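PDB 6CPB: carbon monoxide oxidation system transcription regulator CooA-1 from Carboxydothermus hydrogenoformans, which senses carbon monoxide through a haem and, as a CRP/FNR-type transcription regulator, probably binds DNA; this chain is its haem domain. Local coordinates for the interface of chains A and B. Coordinates in Å, arbitrary orientation; residue numbers count along the deposited sequence, not the author numbering. Chains: chain A/B, Carbon monoxide oxidation system transcription regulator CooA-1.

The four contacts are patches of one two-fold symmetric interface between two haem domains, along helix 108-135 of chain A and its partner 108-136 of chain B. Contacts 1 and 4, their C-alpha centres about 8 Å apart, share A:Leu111 and helix 96-103 of chain B; contacts 2 and 3, also about 8 Å apart, lie farther along the long helix. Contact 2 is about 20 Å from contacts 1 and 4. Contact 3 sets the haem-ligating histidine of one subunit against the helix of the other, so haem binding and dimer packing may be linked, although no haem is bound there. CRP-family regulators generally work as dimers.

Contact 1: the interface of chains A and B. Residues chain A 4, 6, 111; chain B 97, 100.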
ATOM      1  N   THR A   4       5.917 -10.661  11.691  1.00 23.86           N
ATOM      2  CA  THR A   4       4.487 -10.898  11.865  1.00 21.13           C
ATOM      3  C   THR A   4       3.909 -11.578  10.634  1.00 18.67           C
ATOM      4  O   THR A   4       4.131 -11.147   9.514  1.00 21.70           O
ATOM      5  CB  THR A   4       3.712  -9.581  12.066  1.00 24.12           C
ATOM      6  OG1 THR A   4       4.262  -8.856  13.172  1.00 25.85           O
ATOM      7  CG2 THR A   4       2.219  -9.856  12.319  1.00 26.15           C
ATOM      8  N   THR A   6       0.879 -11.765   8.566  1.00 14.00           N
ATOM      9  CA  THR A   6      -0.373 -11.032   8.343  1.00 13.16           C
ATOM     10  C   THR A   6      -1.386 -11.816   7.529  1.00 12.21           C
ATOM     11  O   THR A   6      -2.487 -11.312   7.274  1.00 13.08           O
ATOM     12  CB  THR A   6      -0.170  -9.670   7.650  1.00 15.63           C
ATOM     13  OG1 THR A   6       0.132  -9.852   6.257  1.00 17.59           O
ATOM     14  CG2 THR A   6       0.907  -8.830   8.335  1.00 18.16           C
ATOM     15  N   LEU A 111      -4.002  -4.948   8.243  1.00 12.69           N
ATOM     16  CA  LEU A 111      -2.569  -5.202   8.280  1.00 12.58           C
ATOM     17  C   LEU A 111      -2.118  -6.025   7.087  1.00 11.72           C
ATOM     18  O   LEU A 111      -1.035  -5.797   6.536  1.00 11.71           O
ATOM     19  CB  LEU A 111      -2.173  -5.872   9.589  1.00 14.71           C
ATOM     20  CG  LEU A 111      -2.184  -4.941  10.811  1.00 17.62           C
ATOM     21  CD1 LEU A 111      -1.779  -5.686  12.065  1.00 20.14           C
ATOM     22  CD2 LEU A 111      -1.272  -3.737  10.614  1.00 19.02           C
TER
ATOM     23  N   ARG B  97       6.984  -3.996  12.824  1.00 17.02           N
ATOM     24  CA  ARG B  97       6.350  -4.783  13.878  1.00 17.45           C
ATOM     25  C   ARG B  97       5.687  -3.885  14.920  1.00 16.65           C
ATOM     26  O   ARG B  97       4.560  -4.147  15.353  1.00 16.14           O
ATOM     27  CB  ARG B  97       7.372  -5.708  14.546  1.00 24.06           C
ATOM     28  CG  ARG B  97       6.781  -6.577  15.659  1.00 39.89           C
ATOM     29  CD  ARG B  97       7.856  -7.146  16.575  1.00 56.13           C
ATOM     30  NE  ARG B  97       8.653  -8.184  15.929  1.00 69.25           N
ATOM     31  CZ  ARG B  97       8.308  -9.468  15.860  1.00 78.99           C
ATOM     32  NH1 ARG B  97       7.168  -9.890  16.392  1.00 82.16           N
ATOM     33  NH2 ARG B  97       9.106 -10.333  15.250  1.00 82.19           N
ATOM     34  N   GLN B 100       2.515  -2.497  13.535  1.00 13.73           N
ATOM     35  CA  GLN B 100       1.450  -3.491  13.576  1.00 14.22           C
ATOM     36  C   GLN B 100       0.858  -3.590  14.977  1.00 13.86           C
ATOM     37  O   GLN B 100      -0.366  -3.688  15.139  1.00 14.36           O
ATOM     38  CB  GLN B 100       1.992  -4.840  13.076  1.00 14.79           C
ATOM     39  CG  GLN B 100       2.369  -4.800  11.597  1.00 16.42           C
ATOM     40  CD  GLN B 100       3.194  -5.976  11.134  1.00 18.59           C
ATOM     41  OE1 GLN B 100       4.030  -6.502  11.870  1.00 19.87           O
ATOM     42  NE2 GLN B 100       2.977  -6.385   9.897  1.00 18.39           N
TER
HETATM   43  O   HOH W   1       1.306  -4.888   8.001  1.00 15.21           O
HETATM   44  O   HOH W   2       6.491  -7.688  11.034  1.00 29.26           O
HETATM   45  O   HOH W   3       4.840  -8.337   8.732  1.00 36.49           O
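The N-terminal segment of chain A, with psi of 132° at A:Thr4, its first modelled residue, runs as a loop past helix 96-103 of chain B, where it meets B:Gln100. The two side chains approach from opposite directions. The hydroxyl OG1 of A:Thr4 donates a hydrogen bond to the amide oxygen OE1 of B:Gln100 at 2.7 Å, with the donor 41° above the carbonyl plane. With chi1 at -56°, OG1 of A:Thr4 stands beside its own backbone N, and water 2 joins that N to the same OE1 atom. The other half of the amide is held by water: NE2 of B:Gln100 is 2.9 Å from water 3, which also meets the carbonyl O of A:Thr4, and 2.9 Å from water 1, which leads to the carbonyl O of A:Leu111. Partners at both OE1 and NE2 should fix the amide's rotation. The methyl CG2 of A:Thr6 comes from across, at about a right angle, to 3.6 Å from NE2 of B:Gln100. Nearer the glutamine backbone, CD2 of A:Leu111 packs 3.9 Å from CG of B:Gln100. The site ties the first ordered residues of one haem domain to its neighbour, and probably steadies that segment in the dimer.

Contact 2: the interface of chains A and B. Residues chain A 66, 117, 120-121, 124; chain B 121, 124-125.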
ATOM      1  N   LEU A  66       2.307  -7.487 -11.292  1.00 10.95           N
ATOM      2  CA  LEU A  66       2.618  -6.647 -10.145  1.00 11.40           C
ATOM      3  C   LEU A  66       2.766  -7.435  -8.854  1.00 12.46           C
ATOM      4  O   LEU A  66       3.581  -7.074  -8.010  1.00 16.09           O
ATOM      5  CB  LEU A  66       1.534  -5.583  -9.982  1.00 11.46           C
ATOM      6  CG  LEU A  66       1.364  -4.607 -11.148  1.00 13.09           C
ATOM      7  CD1 LEU A  66       0.088  -3.787 -11.012  1.00 14.31           C
ATOM      8  CD2 LEU A  66       2.576  -3.718 -11.281  1.00 18.09           C
ATOM      9  N   LEU A 117      -0.348  -3.907  -0.351  1.00 10.36           N
ATOM     10  CA  LEU A 117      -0.159  -2.648  -1.066  1.00 10.97           C
ATOM     11  C   LEU A 117       1.304  -2.245  -1.078  1.00 10.85           C
ATOM     12  O   LEU A 117       1.800  -1.718  -2.081  1.00 11.64           O
ATOM     13  CB  LEU A 117      -1.015  -1.545  -0.448  1.00 11.53           C
ATOM     14  CG  LEU A 117      -2.526  -1.662  -0.675  1.00 11.79           C
ATOM     15  CD1 LEU A 117      -3.251  -0.618   0.150  1.00 12.51           C
ATOM     16  CD2 LEU A 117      -2.919  -1.540  -2.128  1.00 15.24           C
ATOM     17  N   LEU A 120       2.958  -4.352  -3.745  1.00 11.65           N
ATOM     18  CA  LEU A 120       2.574  -3.887  -5.073  1.00 10.91           C
ATOM     19  C   LEU A 120       3.303  -2.603  -5.434  1.00 11.02           C
ATOM     20  O   LEU A 120       3.788  -2.450  -6.564  1.00 11.35           O
ATOM     21  CB  LEU A 120       1.066  -3.662  -5.117  1.00 10.69           C
ATOM     22  CG  LEU A 120       0.232  -4.937  -5.206  1.00 11.41           C
ATOM     23  CD1 LEU A 120      -1.209  -4.633  -4.838  1.00 12.50           C
ATOM     24  CD2 LEU A 120       0.299  -5.511  -6.611  1.00 13.68           C
ATOM     25  N   LEU A 121       3.390  -1.666  -4.488  1.00 11.08           N
ATOM     26  CA  LEU A 121       4.071  -0.409  -4.756  1.00 10.80           C
ATOM     27  C   LEU A 121       5.562  -0.637  -4.980  1.00 11.11           C
ATOM     28  O   LEU A 121       6.149  -0.085  -5.915  1.00 11.81           O
ATOM     29  CB  LEU A 121       3.824   0.583  -3.618  1.00 12.14           C
ATOM     30  CG  LEU A 121       4.518   1.935  -3.775  1.00 13.09           C
ATOM     31  CD1 LEU A 121       4.060   2.680  -5.021  1.00 14.21           C
ATOM     32  CD2 LEU A 121       4.286   2.774  -2.515  1.00 15.10           C
ATOM     33  N   SER A 124       5.914  -2.021  -8.439  0.44 11.24           N
ATOM     34  CA  SER A 124       5.647  -1.049  -9.494  0.44 11.35           C
ATOM     35  C   SER A 124       6.810  -0.074  -9.660  0.44 10.96           C
ATOM     36  O   SER A 124       7.116   0.350 -10.784  0.44 10.03           O
ATOM     37  CB  SER A 124       4.328  -0.317  -9.227  0.44 12.19           C
ATOM     38  OG  SER A 124       4.435   0.560  -8.126  0.44 11.96           O
TER
ATOM     39  N   LEU B 121       0.449   3.872  -5.198  1.00 13.45           N
ATOM     40  CA  LEU B 121       0.352   2.786  -6.167  1.00 13.38           C
ATOM     41  C   LEU B 121      -0.342   3.263  -7.432  1.00 13.05           C
ATOM     42  O   LEU B 121       0.151   3.048  -8.542  1.00 12.99           O
ATOM     43  CB  LEU B 121      -0.377   1.585  -5.561  1.00 12.82           C
ATOM     44  CG  LEU B 121      -0.615   0.424  -6.536  1.00 13.38           C
ATOM     45  CD1 LEU B 121       0.710  -0.151  -7.046  1.00 12.60           C
ATOM     46  CD2 LEU B 121      -1.413  -0.661  -5.859  1.00 14.67           C
ATOM     47  N   SER B 124       1.892   5.421  -9.430  1.00 13.65           N
ATOM     48  CA  SER B 124       2.968   4.684 -10.066  1.00 12.78           C
ATOM     49  C   SER B 124       2.480   3.939 -11.301  1.00 11.51           C
ATOM     50  O   SER B 124       3.209   3.834 -12.292  1.00 11.55           O
ATOM     51  CB  SER B 124       3.627   3.738  -9.071  1.00 12.95           C
ATOM     52  OG  SER B 124       2.819   2.630  -8.775  1.00 14.53           O
ATOM     53  N   LEU B 125       1.254   3.411 -11.265  1.00 11.85           N
ATOM     54  CA  LEU B 125       0.721   2.726 -12.437  1.00 12.62           C
ATOM     55  C   LEU B 125       0.479   3.699 -13.593  1.00 12.91           C
ATOM     56  O   LEU B 125       0.726   3.353 -14.759  1.00 12.05           O
ATOM     57  CB  LEU B 125      -0.510   1.900 -12.067  1.00 13.11           C
ATOM     58  CG  LEU B 125      -0.278   0.806 -11.005  1.00 12.93           C
ATOM     59  CD1 LEU B 125      -1.548  -0.003 -10.823  1.00 18.32           C
ATOM     60  CD2 LEU B 125       0.890  -0.119 -11.301  1.00 13.80           C
TER
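B:Leu121 is the apolar centre of this patch, where the long C-terminal helices of two CRP-type subunits pair side by side in coiled-coil fashion. Its CG lies opposite the backbone N (chi1 176°), which carries both methyls over to helix 108-135 of chain A. CD2 of B:Leu121 rests 4.0 Å from CB of A:Leu120, while CD1 lies over the backbone carbonyl of that residue. A:Leu117 comes in at about a right angle, its CD2 4.1 Å from CD2 of B:Leu121. The symmetry mate A:Leu121 returns the contact with its CD1, 3.9 Å from CA of B:Leu121, so each leucine leans on the other chain's helix. Farther out, A:Leu66 of strand 62-70 and B:Leu125 meet tip to tip, CD1 of A:Leu66 standing 3.8 Å from CD2 of B:Leu125. That same CD2 also touches CB of A:Ser124. At the polar rim the hydroxyls OG of A:Ser124 and B:Ser124 form a hydrogen bond of 2.7 Å across the dimer axis. Either, but not both while they bond each other, can donate to a carbonyl one turn back on its own helix: OG of A:Ser124 lies 2.9 Å from O of A:Leu121, and OG of B:Ser124 2.7 Å from O of B:Leu121, each tilted from the carbonyl plane.

Contact 3: the interface of chains A and B. Residues chain A 118-119, 122; chain B 78-79.
The hydrogen bond of this patch joins the imidazole of B:His78 to the carboxylate of A:Asp119. NE2 of B:His78 donates to OD1 of A:Asp119 at 2.9 Å, with 152° at the hydrogen. The ring meets OD1 nearly along the C-O axis, yet the two flat groups are turned 41° against each other, and OD1 sits somewhat out of the ring plane. The carboxylate could polarise the imidazole through this bond. At the ring's edge, and in its plane, the carbonyl O of A:Gly118 faces the carbon CD2 of B:His78 at 3.4 Å.

Packing holds the ring from one face. The side chain of A:Lys122 crosses it at about a right angle, and its CD methylene lies 4.0 Å from the ring centroid as a CH-pi contact. A bend at the end of the lysine (chi4 59°) turns NZ away from the imidazole nitrogen, 5.6 Å from NE2 of B:His78. Beside it, CG2 of B:Thr79 packs 4.0 Å from CA of A:Lys122.

B:His78 serves as an axial ligand of haem iron in this protein, and B:Thr79 and A:Lys122 also belong to haem-binding sites; no haem is bound at B:His78 here. NE2, the nitrogen through which a histidine usually binds haem iron, is engaged by A:Asp119, and iron at NE2 would probably displace this bond. In this state the axial histidine of one subunit docks on the dimer helix of the other, so haem binding and subunit packing may be linked.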
ATOM      1  N   GLY A 118       2.009  -2.465   0.033  1.00 11.53           N
ATOM      2  CA  GLY A 118       3.424  -2.148   0.068  1.00 11.70           C
ATOM      3  C   GLY A 118       4.217  -2.959  -0.938  1.00 11.80           C
ATOM      4  O   GLY A 118       5.116  -2.435  -1.601  1.00 13.11           O
ATOM      5  N   ASP A 119       3.892  -4.250  -1.071  1.00 11.71           N
ATOM      6  CA  ASP A 119       4.565  -5.100  -2.054  1.00 12.35           C
ATOM      7  C   ASP A 119       4.230  -4.670  -3.480  1.00 11.38           C
ATOM      8  O   ASP A 119       5.120  -4.622  -4.345  1.00 11.89           O
ATOM      9  CB  ASP A 119       4.176  -6.566  -1.853  1.00 13.20           C
ATOM     10  CG  ASP A 119       4.897  -7.221  -0.701  1.00 18.52           C
ATOM     11  OD1 ASP A 119       5.930  -6.679  -0.244  1.00 23.01           O
ATOM     12  OD2 ASP A 119       4.434  -8.299  -0.263  1.00 20.13           O
ATOM     13  N   LYS A 122       6.198  -1.436  -4.127  1.00 11.59           N
ATOM     14  CA  LYS A 122       7.598  -1.790  -4.330  1.00 11.49           C
ATOM     15  C   LYS A 122       7.818  -2.348  -5.735  1.00 11.89           C
ATOM     16  O   LYS A 122       8.736  -1.940  -6.457  1.00 12.19           O
ATOM     17  CB  LYS A 122       8.005  -2.802  -3.261  1.00 13.55           C
ATOM     18  CG  LYS A 122       9.413  -3.348  -3.416  1.00 16.29           C
ATOM     19  CD  LYS A 122       9.697  -4.382  -2.341  1.00 24.77           C
ATOM     20  CE  LYS A 122      11.013  -5.098  -2.604  1.00 45.44           C
ATOM     21  NZ  LYS A 122      12.165  -4.158  -2.658  1.00 64.49           N
TER
ATOM     22  N   HIS B  78       9.735   0.635   2.599  1.00 17.67           N
ATOM     23  CA  HIS B  78       9.775  -0.664   1.926  1.00 20.91           C
ATOM     24  C   HIS B  78      10.139  -0.606   0.438  1.00 19.65           C
ATOM     25  O   HIS B  78      10.338  -1.666  -0.137  1.00 24.83           O
ATOM     26  CB  HIS B  78       8.396  -1.318   2.120  1.00 22.29           C
ATOM     27  CG  HIS B  78       8.279  -2.727   1.618  1.00 23.67           C
ATOM     28  ND1 HIS B  78       9.050  -3.764   2.104  1.00 25.17           N
ATOM     29  CD2 HIS B  78       7.438  -3.277   0.708  1.00 22.57           C
ATOM     30  CE1 HIS B  78       8.703  -4.886   1.496  1.00 25.32           C
ATOM     31  NE2 HIS B  78       7.724  -4.620   0.650  1.00 24.88           N
ATOM     32  N   THR B  79      10.262   0.549  -0.199  1.00 19.37           N
ATOM     33  CA  THR B  79      10.465   0.630  -1.649  1.00 16.04           C
ATOM     34  C   THR B  79      11.837   1.215  -1.996  1.00 16.52           C
ATOM     35  O   THR B  79      12.602   1.646  -1.135  1.00 17.60           O
ATOM     36  CB  THR B  79       9.385   1.494  -2.306  1.00 16.59           C
ATOM     37  OG1 THR B  79       9.706   2.884  -2.141  1.00 16.51           O
ATOM     38  CG2 THR B  79       8.014   1.213  -1.745  1.00 18.66           C
TER

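Contact 4: the interface of chains A and B. Residues chain A 103, 107, 110-111; chain B 99, 103-104, 107, 110.
A:Leu111 and B:Val103 reach toward each other tip to tip where the start of chain A's long helix meets helix 96-103 of chain B. From CB the leucine chain runs to CG, which lies 3.8 Å from CG1 of B:Val103, and then forks. Branch CD1 meets CG1 of B:Val104, a side chain that crosses at about a right angle, at 3.8 Å. Branch CD2 presses on B:Val103 and comes within 3.5 Å of CG1. With CG1 opposite its backbone N (chi1 163°), B:Val103 points that methyl at the leucine, while its CG2 lies over one face of the B:Phe99 ring, toward the rim. The prolines before the two long helices pack about the dimer axis: CB of A:Pro107 is 4.0 Å from CB of B:Pro107. The next ring atom, CG of A:Pro107, lies 3.7 Å from CA of B:Val104. CB of B:Pro107 runs antiparallel alongside A:Val103, 4.1 Å from its CG1. Among these apolar groups, the hydroxyls OG of A:Ser110 and B:Ser110 form a hydrogen bond of 2.7 Å. Either, but not both at once, can also donate to the carbonyl of its own proline; OG of A:Ser110 lies in the carbonyl plane, on a lone pair of O of A:Pro107, at 2.6 Å.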
ATOM      1  N   VAL A 103     -12.833  -2.521   9.669  1.00 13.21           N
ATOM      2  CA  VAL A 103     -11.466  -2.369  10.163  1.00 12.94           C
ATOM      3  C   VAL A 103     -11.429  -1.712  11.536  1.00 12.83           C
ATOM      4  O   VAL A 103     -10.539  -2.005  12.346  1.00 13.48           O
ATOM      5  CB  VAL A 103     -10.633  -1.581   9.130  1.00 13.98           C
ATOM      6  CG1 VAL A 103      -9.334  -1.051   9.723  1.00 14.55           C
ATOM      7  CG2 VAL A 103     -10.313  -2.454   7.927  1.00 15.72           C
ATOM      8  N   PRO A 107      -9.128  -4.754  13.009  1.00 12.73           N
ATOM      9  CA  PRO A 107      -8.039  -4.186  12.200  1.00 14.10           C
ATOM     10  C   PRO A 107      -7.113  -5.210  11.553  1.00 12.72           C
ATOM     11  O   PRO A 107      -6.318  -4.821  10.688  1.00 13.27           O
ATOM     12  CB  PRO A 107      -7.281  -3.294  13.195  1.00 17.14           C
ATOM     13  CG  PRO A 107      -7.722  -3.707  14.508  1.00 18.95           C
ATOM     14  CD  PRO A 107      -9.072  -4.293  14.399  1.00 14.30           C
ATOM     15  N   SER A 110      -6.747  -4.961   7.853  1.00 12.31           N
ATOM     16  CA  SER A 110      -5.988  -3.849   7.311  1.00 12.48           C
ATOM     17  C   SER A 110      -4.493  -4.109   7.335  1.00 12.22           C
ATOM     18  O   SER A 110      -3.765  -3.527   6.527  1.00 12.14           O
ATOM     19  CB  SER A 110      -6.301  -2.581   8.092  1.00 12.84           C
ATOM     20  OG  SER A 110      -5.730  -2.591   9.406  1.00 15.26           O
ATOM     21  N   LEU A 111      -4.002  -4.948   8.243  1.00 12.69           N
ATOM     22  CA  LEU A 111      -2.569  -5.202   8.280  1.00 12.58           C
ATOM     23  C   LEU A 111      -2.118  -6.025   7.087  1.00 11.72           C
ATOM     24  O   LEU A 111      -1.035  -5.797   6.536  1.00 11.71           O
ATOM     25  CB  LEU A 111      -2.173  -5.872   9.589  1.00 14.71           C
ATOM     26  CG  LEU A 111      -2.184  -4.941  10.811  1.00 17.62           C
ATOM     27  CD1 LEU A 111      -1.779  -5.686  12.065  1.00 20.14           C
ATOM     28  CD2 LEU A 111      -1.272  -3.737  10.614  1.00 19.02           C
TER
ATOM     29  N   PHE B  99       4.602  -0.847  14.445  1.00 14.21           N
ATOM     30  CA  PHE B  99       3.443  -0.259  13.789  1.00 14.25           C
ATOM     31  C   PHE B  99       2.267  -1.218  13.824  1.00 13.56           C
ATOM     32  O   PHE B  99       1.133  -0.810  14.091  1.00 13.38           O
ATOM     33  CB  PHE B  99       3.805   0.092  12.344  1.00 14.34           C
ATOM     34  CG  PHE B  99       2.622   0.452  11.482  1.00 17.90           C
ATOM     35  CD1 PHE B  99       2.022   1.692  11.584  1.00 22.76           C
ATOM     36  CD2 PHE B  99       2.137  -0.448  10.538  1.00 21.54           C
ATOM     37  CE1 PHE B  99       0.948   2.032  10.759  1.00 23.43           C
ATOM     38  CE2 PHE B  99       1.066  -0.117   9.721  1.00 25.51           C
ATOM     39  CZ  PHE B  99       0.477   1.125   9.837  1.00 24.91           C
ATOM     40  N   VAL B 103      -1.487  -0.629  15.323  1.00 13.38           N
ATOM     41  CA  VAL B 103      -2.688  -0.683  14.491  1.00 12.89           C
ATOM     42  C   VAL B 103      -3.790  -1.478  15.156  1.00 13.39           C
ATOM     43  O   VAL B 103      -4.967  -1.117  15.062  1.00 13.42           O
ATOM     44  CB  VAL B 103      -2.336  -1.275  13.118  1.00 13.00           C
ATOM     45  CG1 VAL B 103      -3.592  -1.737  12.370  1.00 13.54           C
ATOM     46  CG2 VAL B 103      -1.582  -0.241  12.306  1.00 14.00           C
ATOM     47  N   VAL B 104      -3.443  -2.597  15.800  1.00 13.48           N
ATOM     48  CA  VAL B 104      -4.500  -3.437  16.326  1.00 13.72           C
ATOM     49  C   VAL B 104      -5.216  -2.719  17.463  1.00 13.53           C
ATOM     50  O   VAL B 104      -6.331  -3.104  17.828  1.00 14.98           O
ATOM     51  CB  VAL B 104      -4.019  -4.861  16.698  1.00 14.86           C
ATOM     52  CG1 VAL B 104      -3.541  -5.614  15.473  1.00 16.94           C
ATOM     53  CG2 VAL B 104      -2.964  -4.834  17.791  1.00 16.98           C
ATOM     54  N   PRO B 107      -6.744   1.574  14.861  1.00 12.19           N
ATOM     55  CA  PRO B 107      -6.855   1.284  13.420  1.00 12.16           C
ATOM     56  C   PRO B 107      -6.751   2.500  12.522  1.00 12.45           C
ATOM     57  O   PRO B 107      -6.488   2.335  11.327  1.00 12.56           O
ATOM     58  CB  PRO B 107      -8.228   0.619  13.290  1.00 14.38           C
ATOM     59  CG  PRO B 107      -8.618   0.226  14.656  1.00 16.86           C
ATOM     60  CD  PRO B 107      -7.862   1.019  15.639  1.00 13.66           C
ATOM     61  N   SER B 110      -3.651   2.400  10.329  1.00 11.73           N
ATOM     62  CA  SER B 110      -3.624   1.602   9.114  1.00 12.21           C
ATOM     63  C   SER B 110      -4.586   2.140   8.063  1.00 12.45           C
ATOM     64  O   SER B 110      -4.303   2.016   6.868  1.00 13.77           O
ATOM     65  CB  SER B 110      -3.906   0.138   9.422  1.00 13.09           C
ATOM     66  OG  SER B 110      -5.200  -0.019   9.938  1.00 15.22           O
TER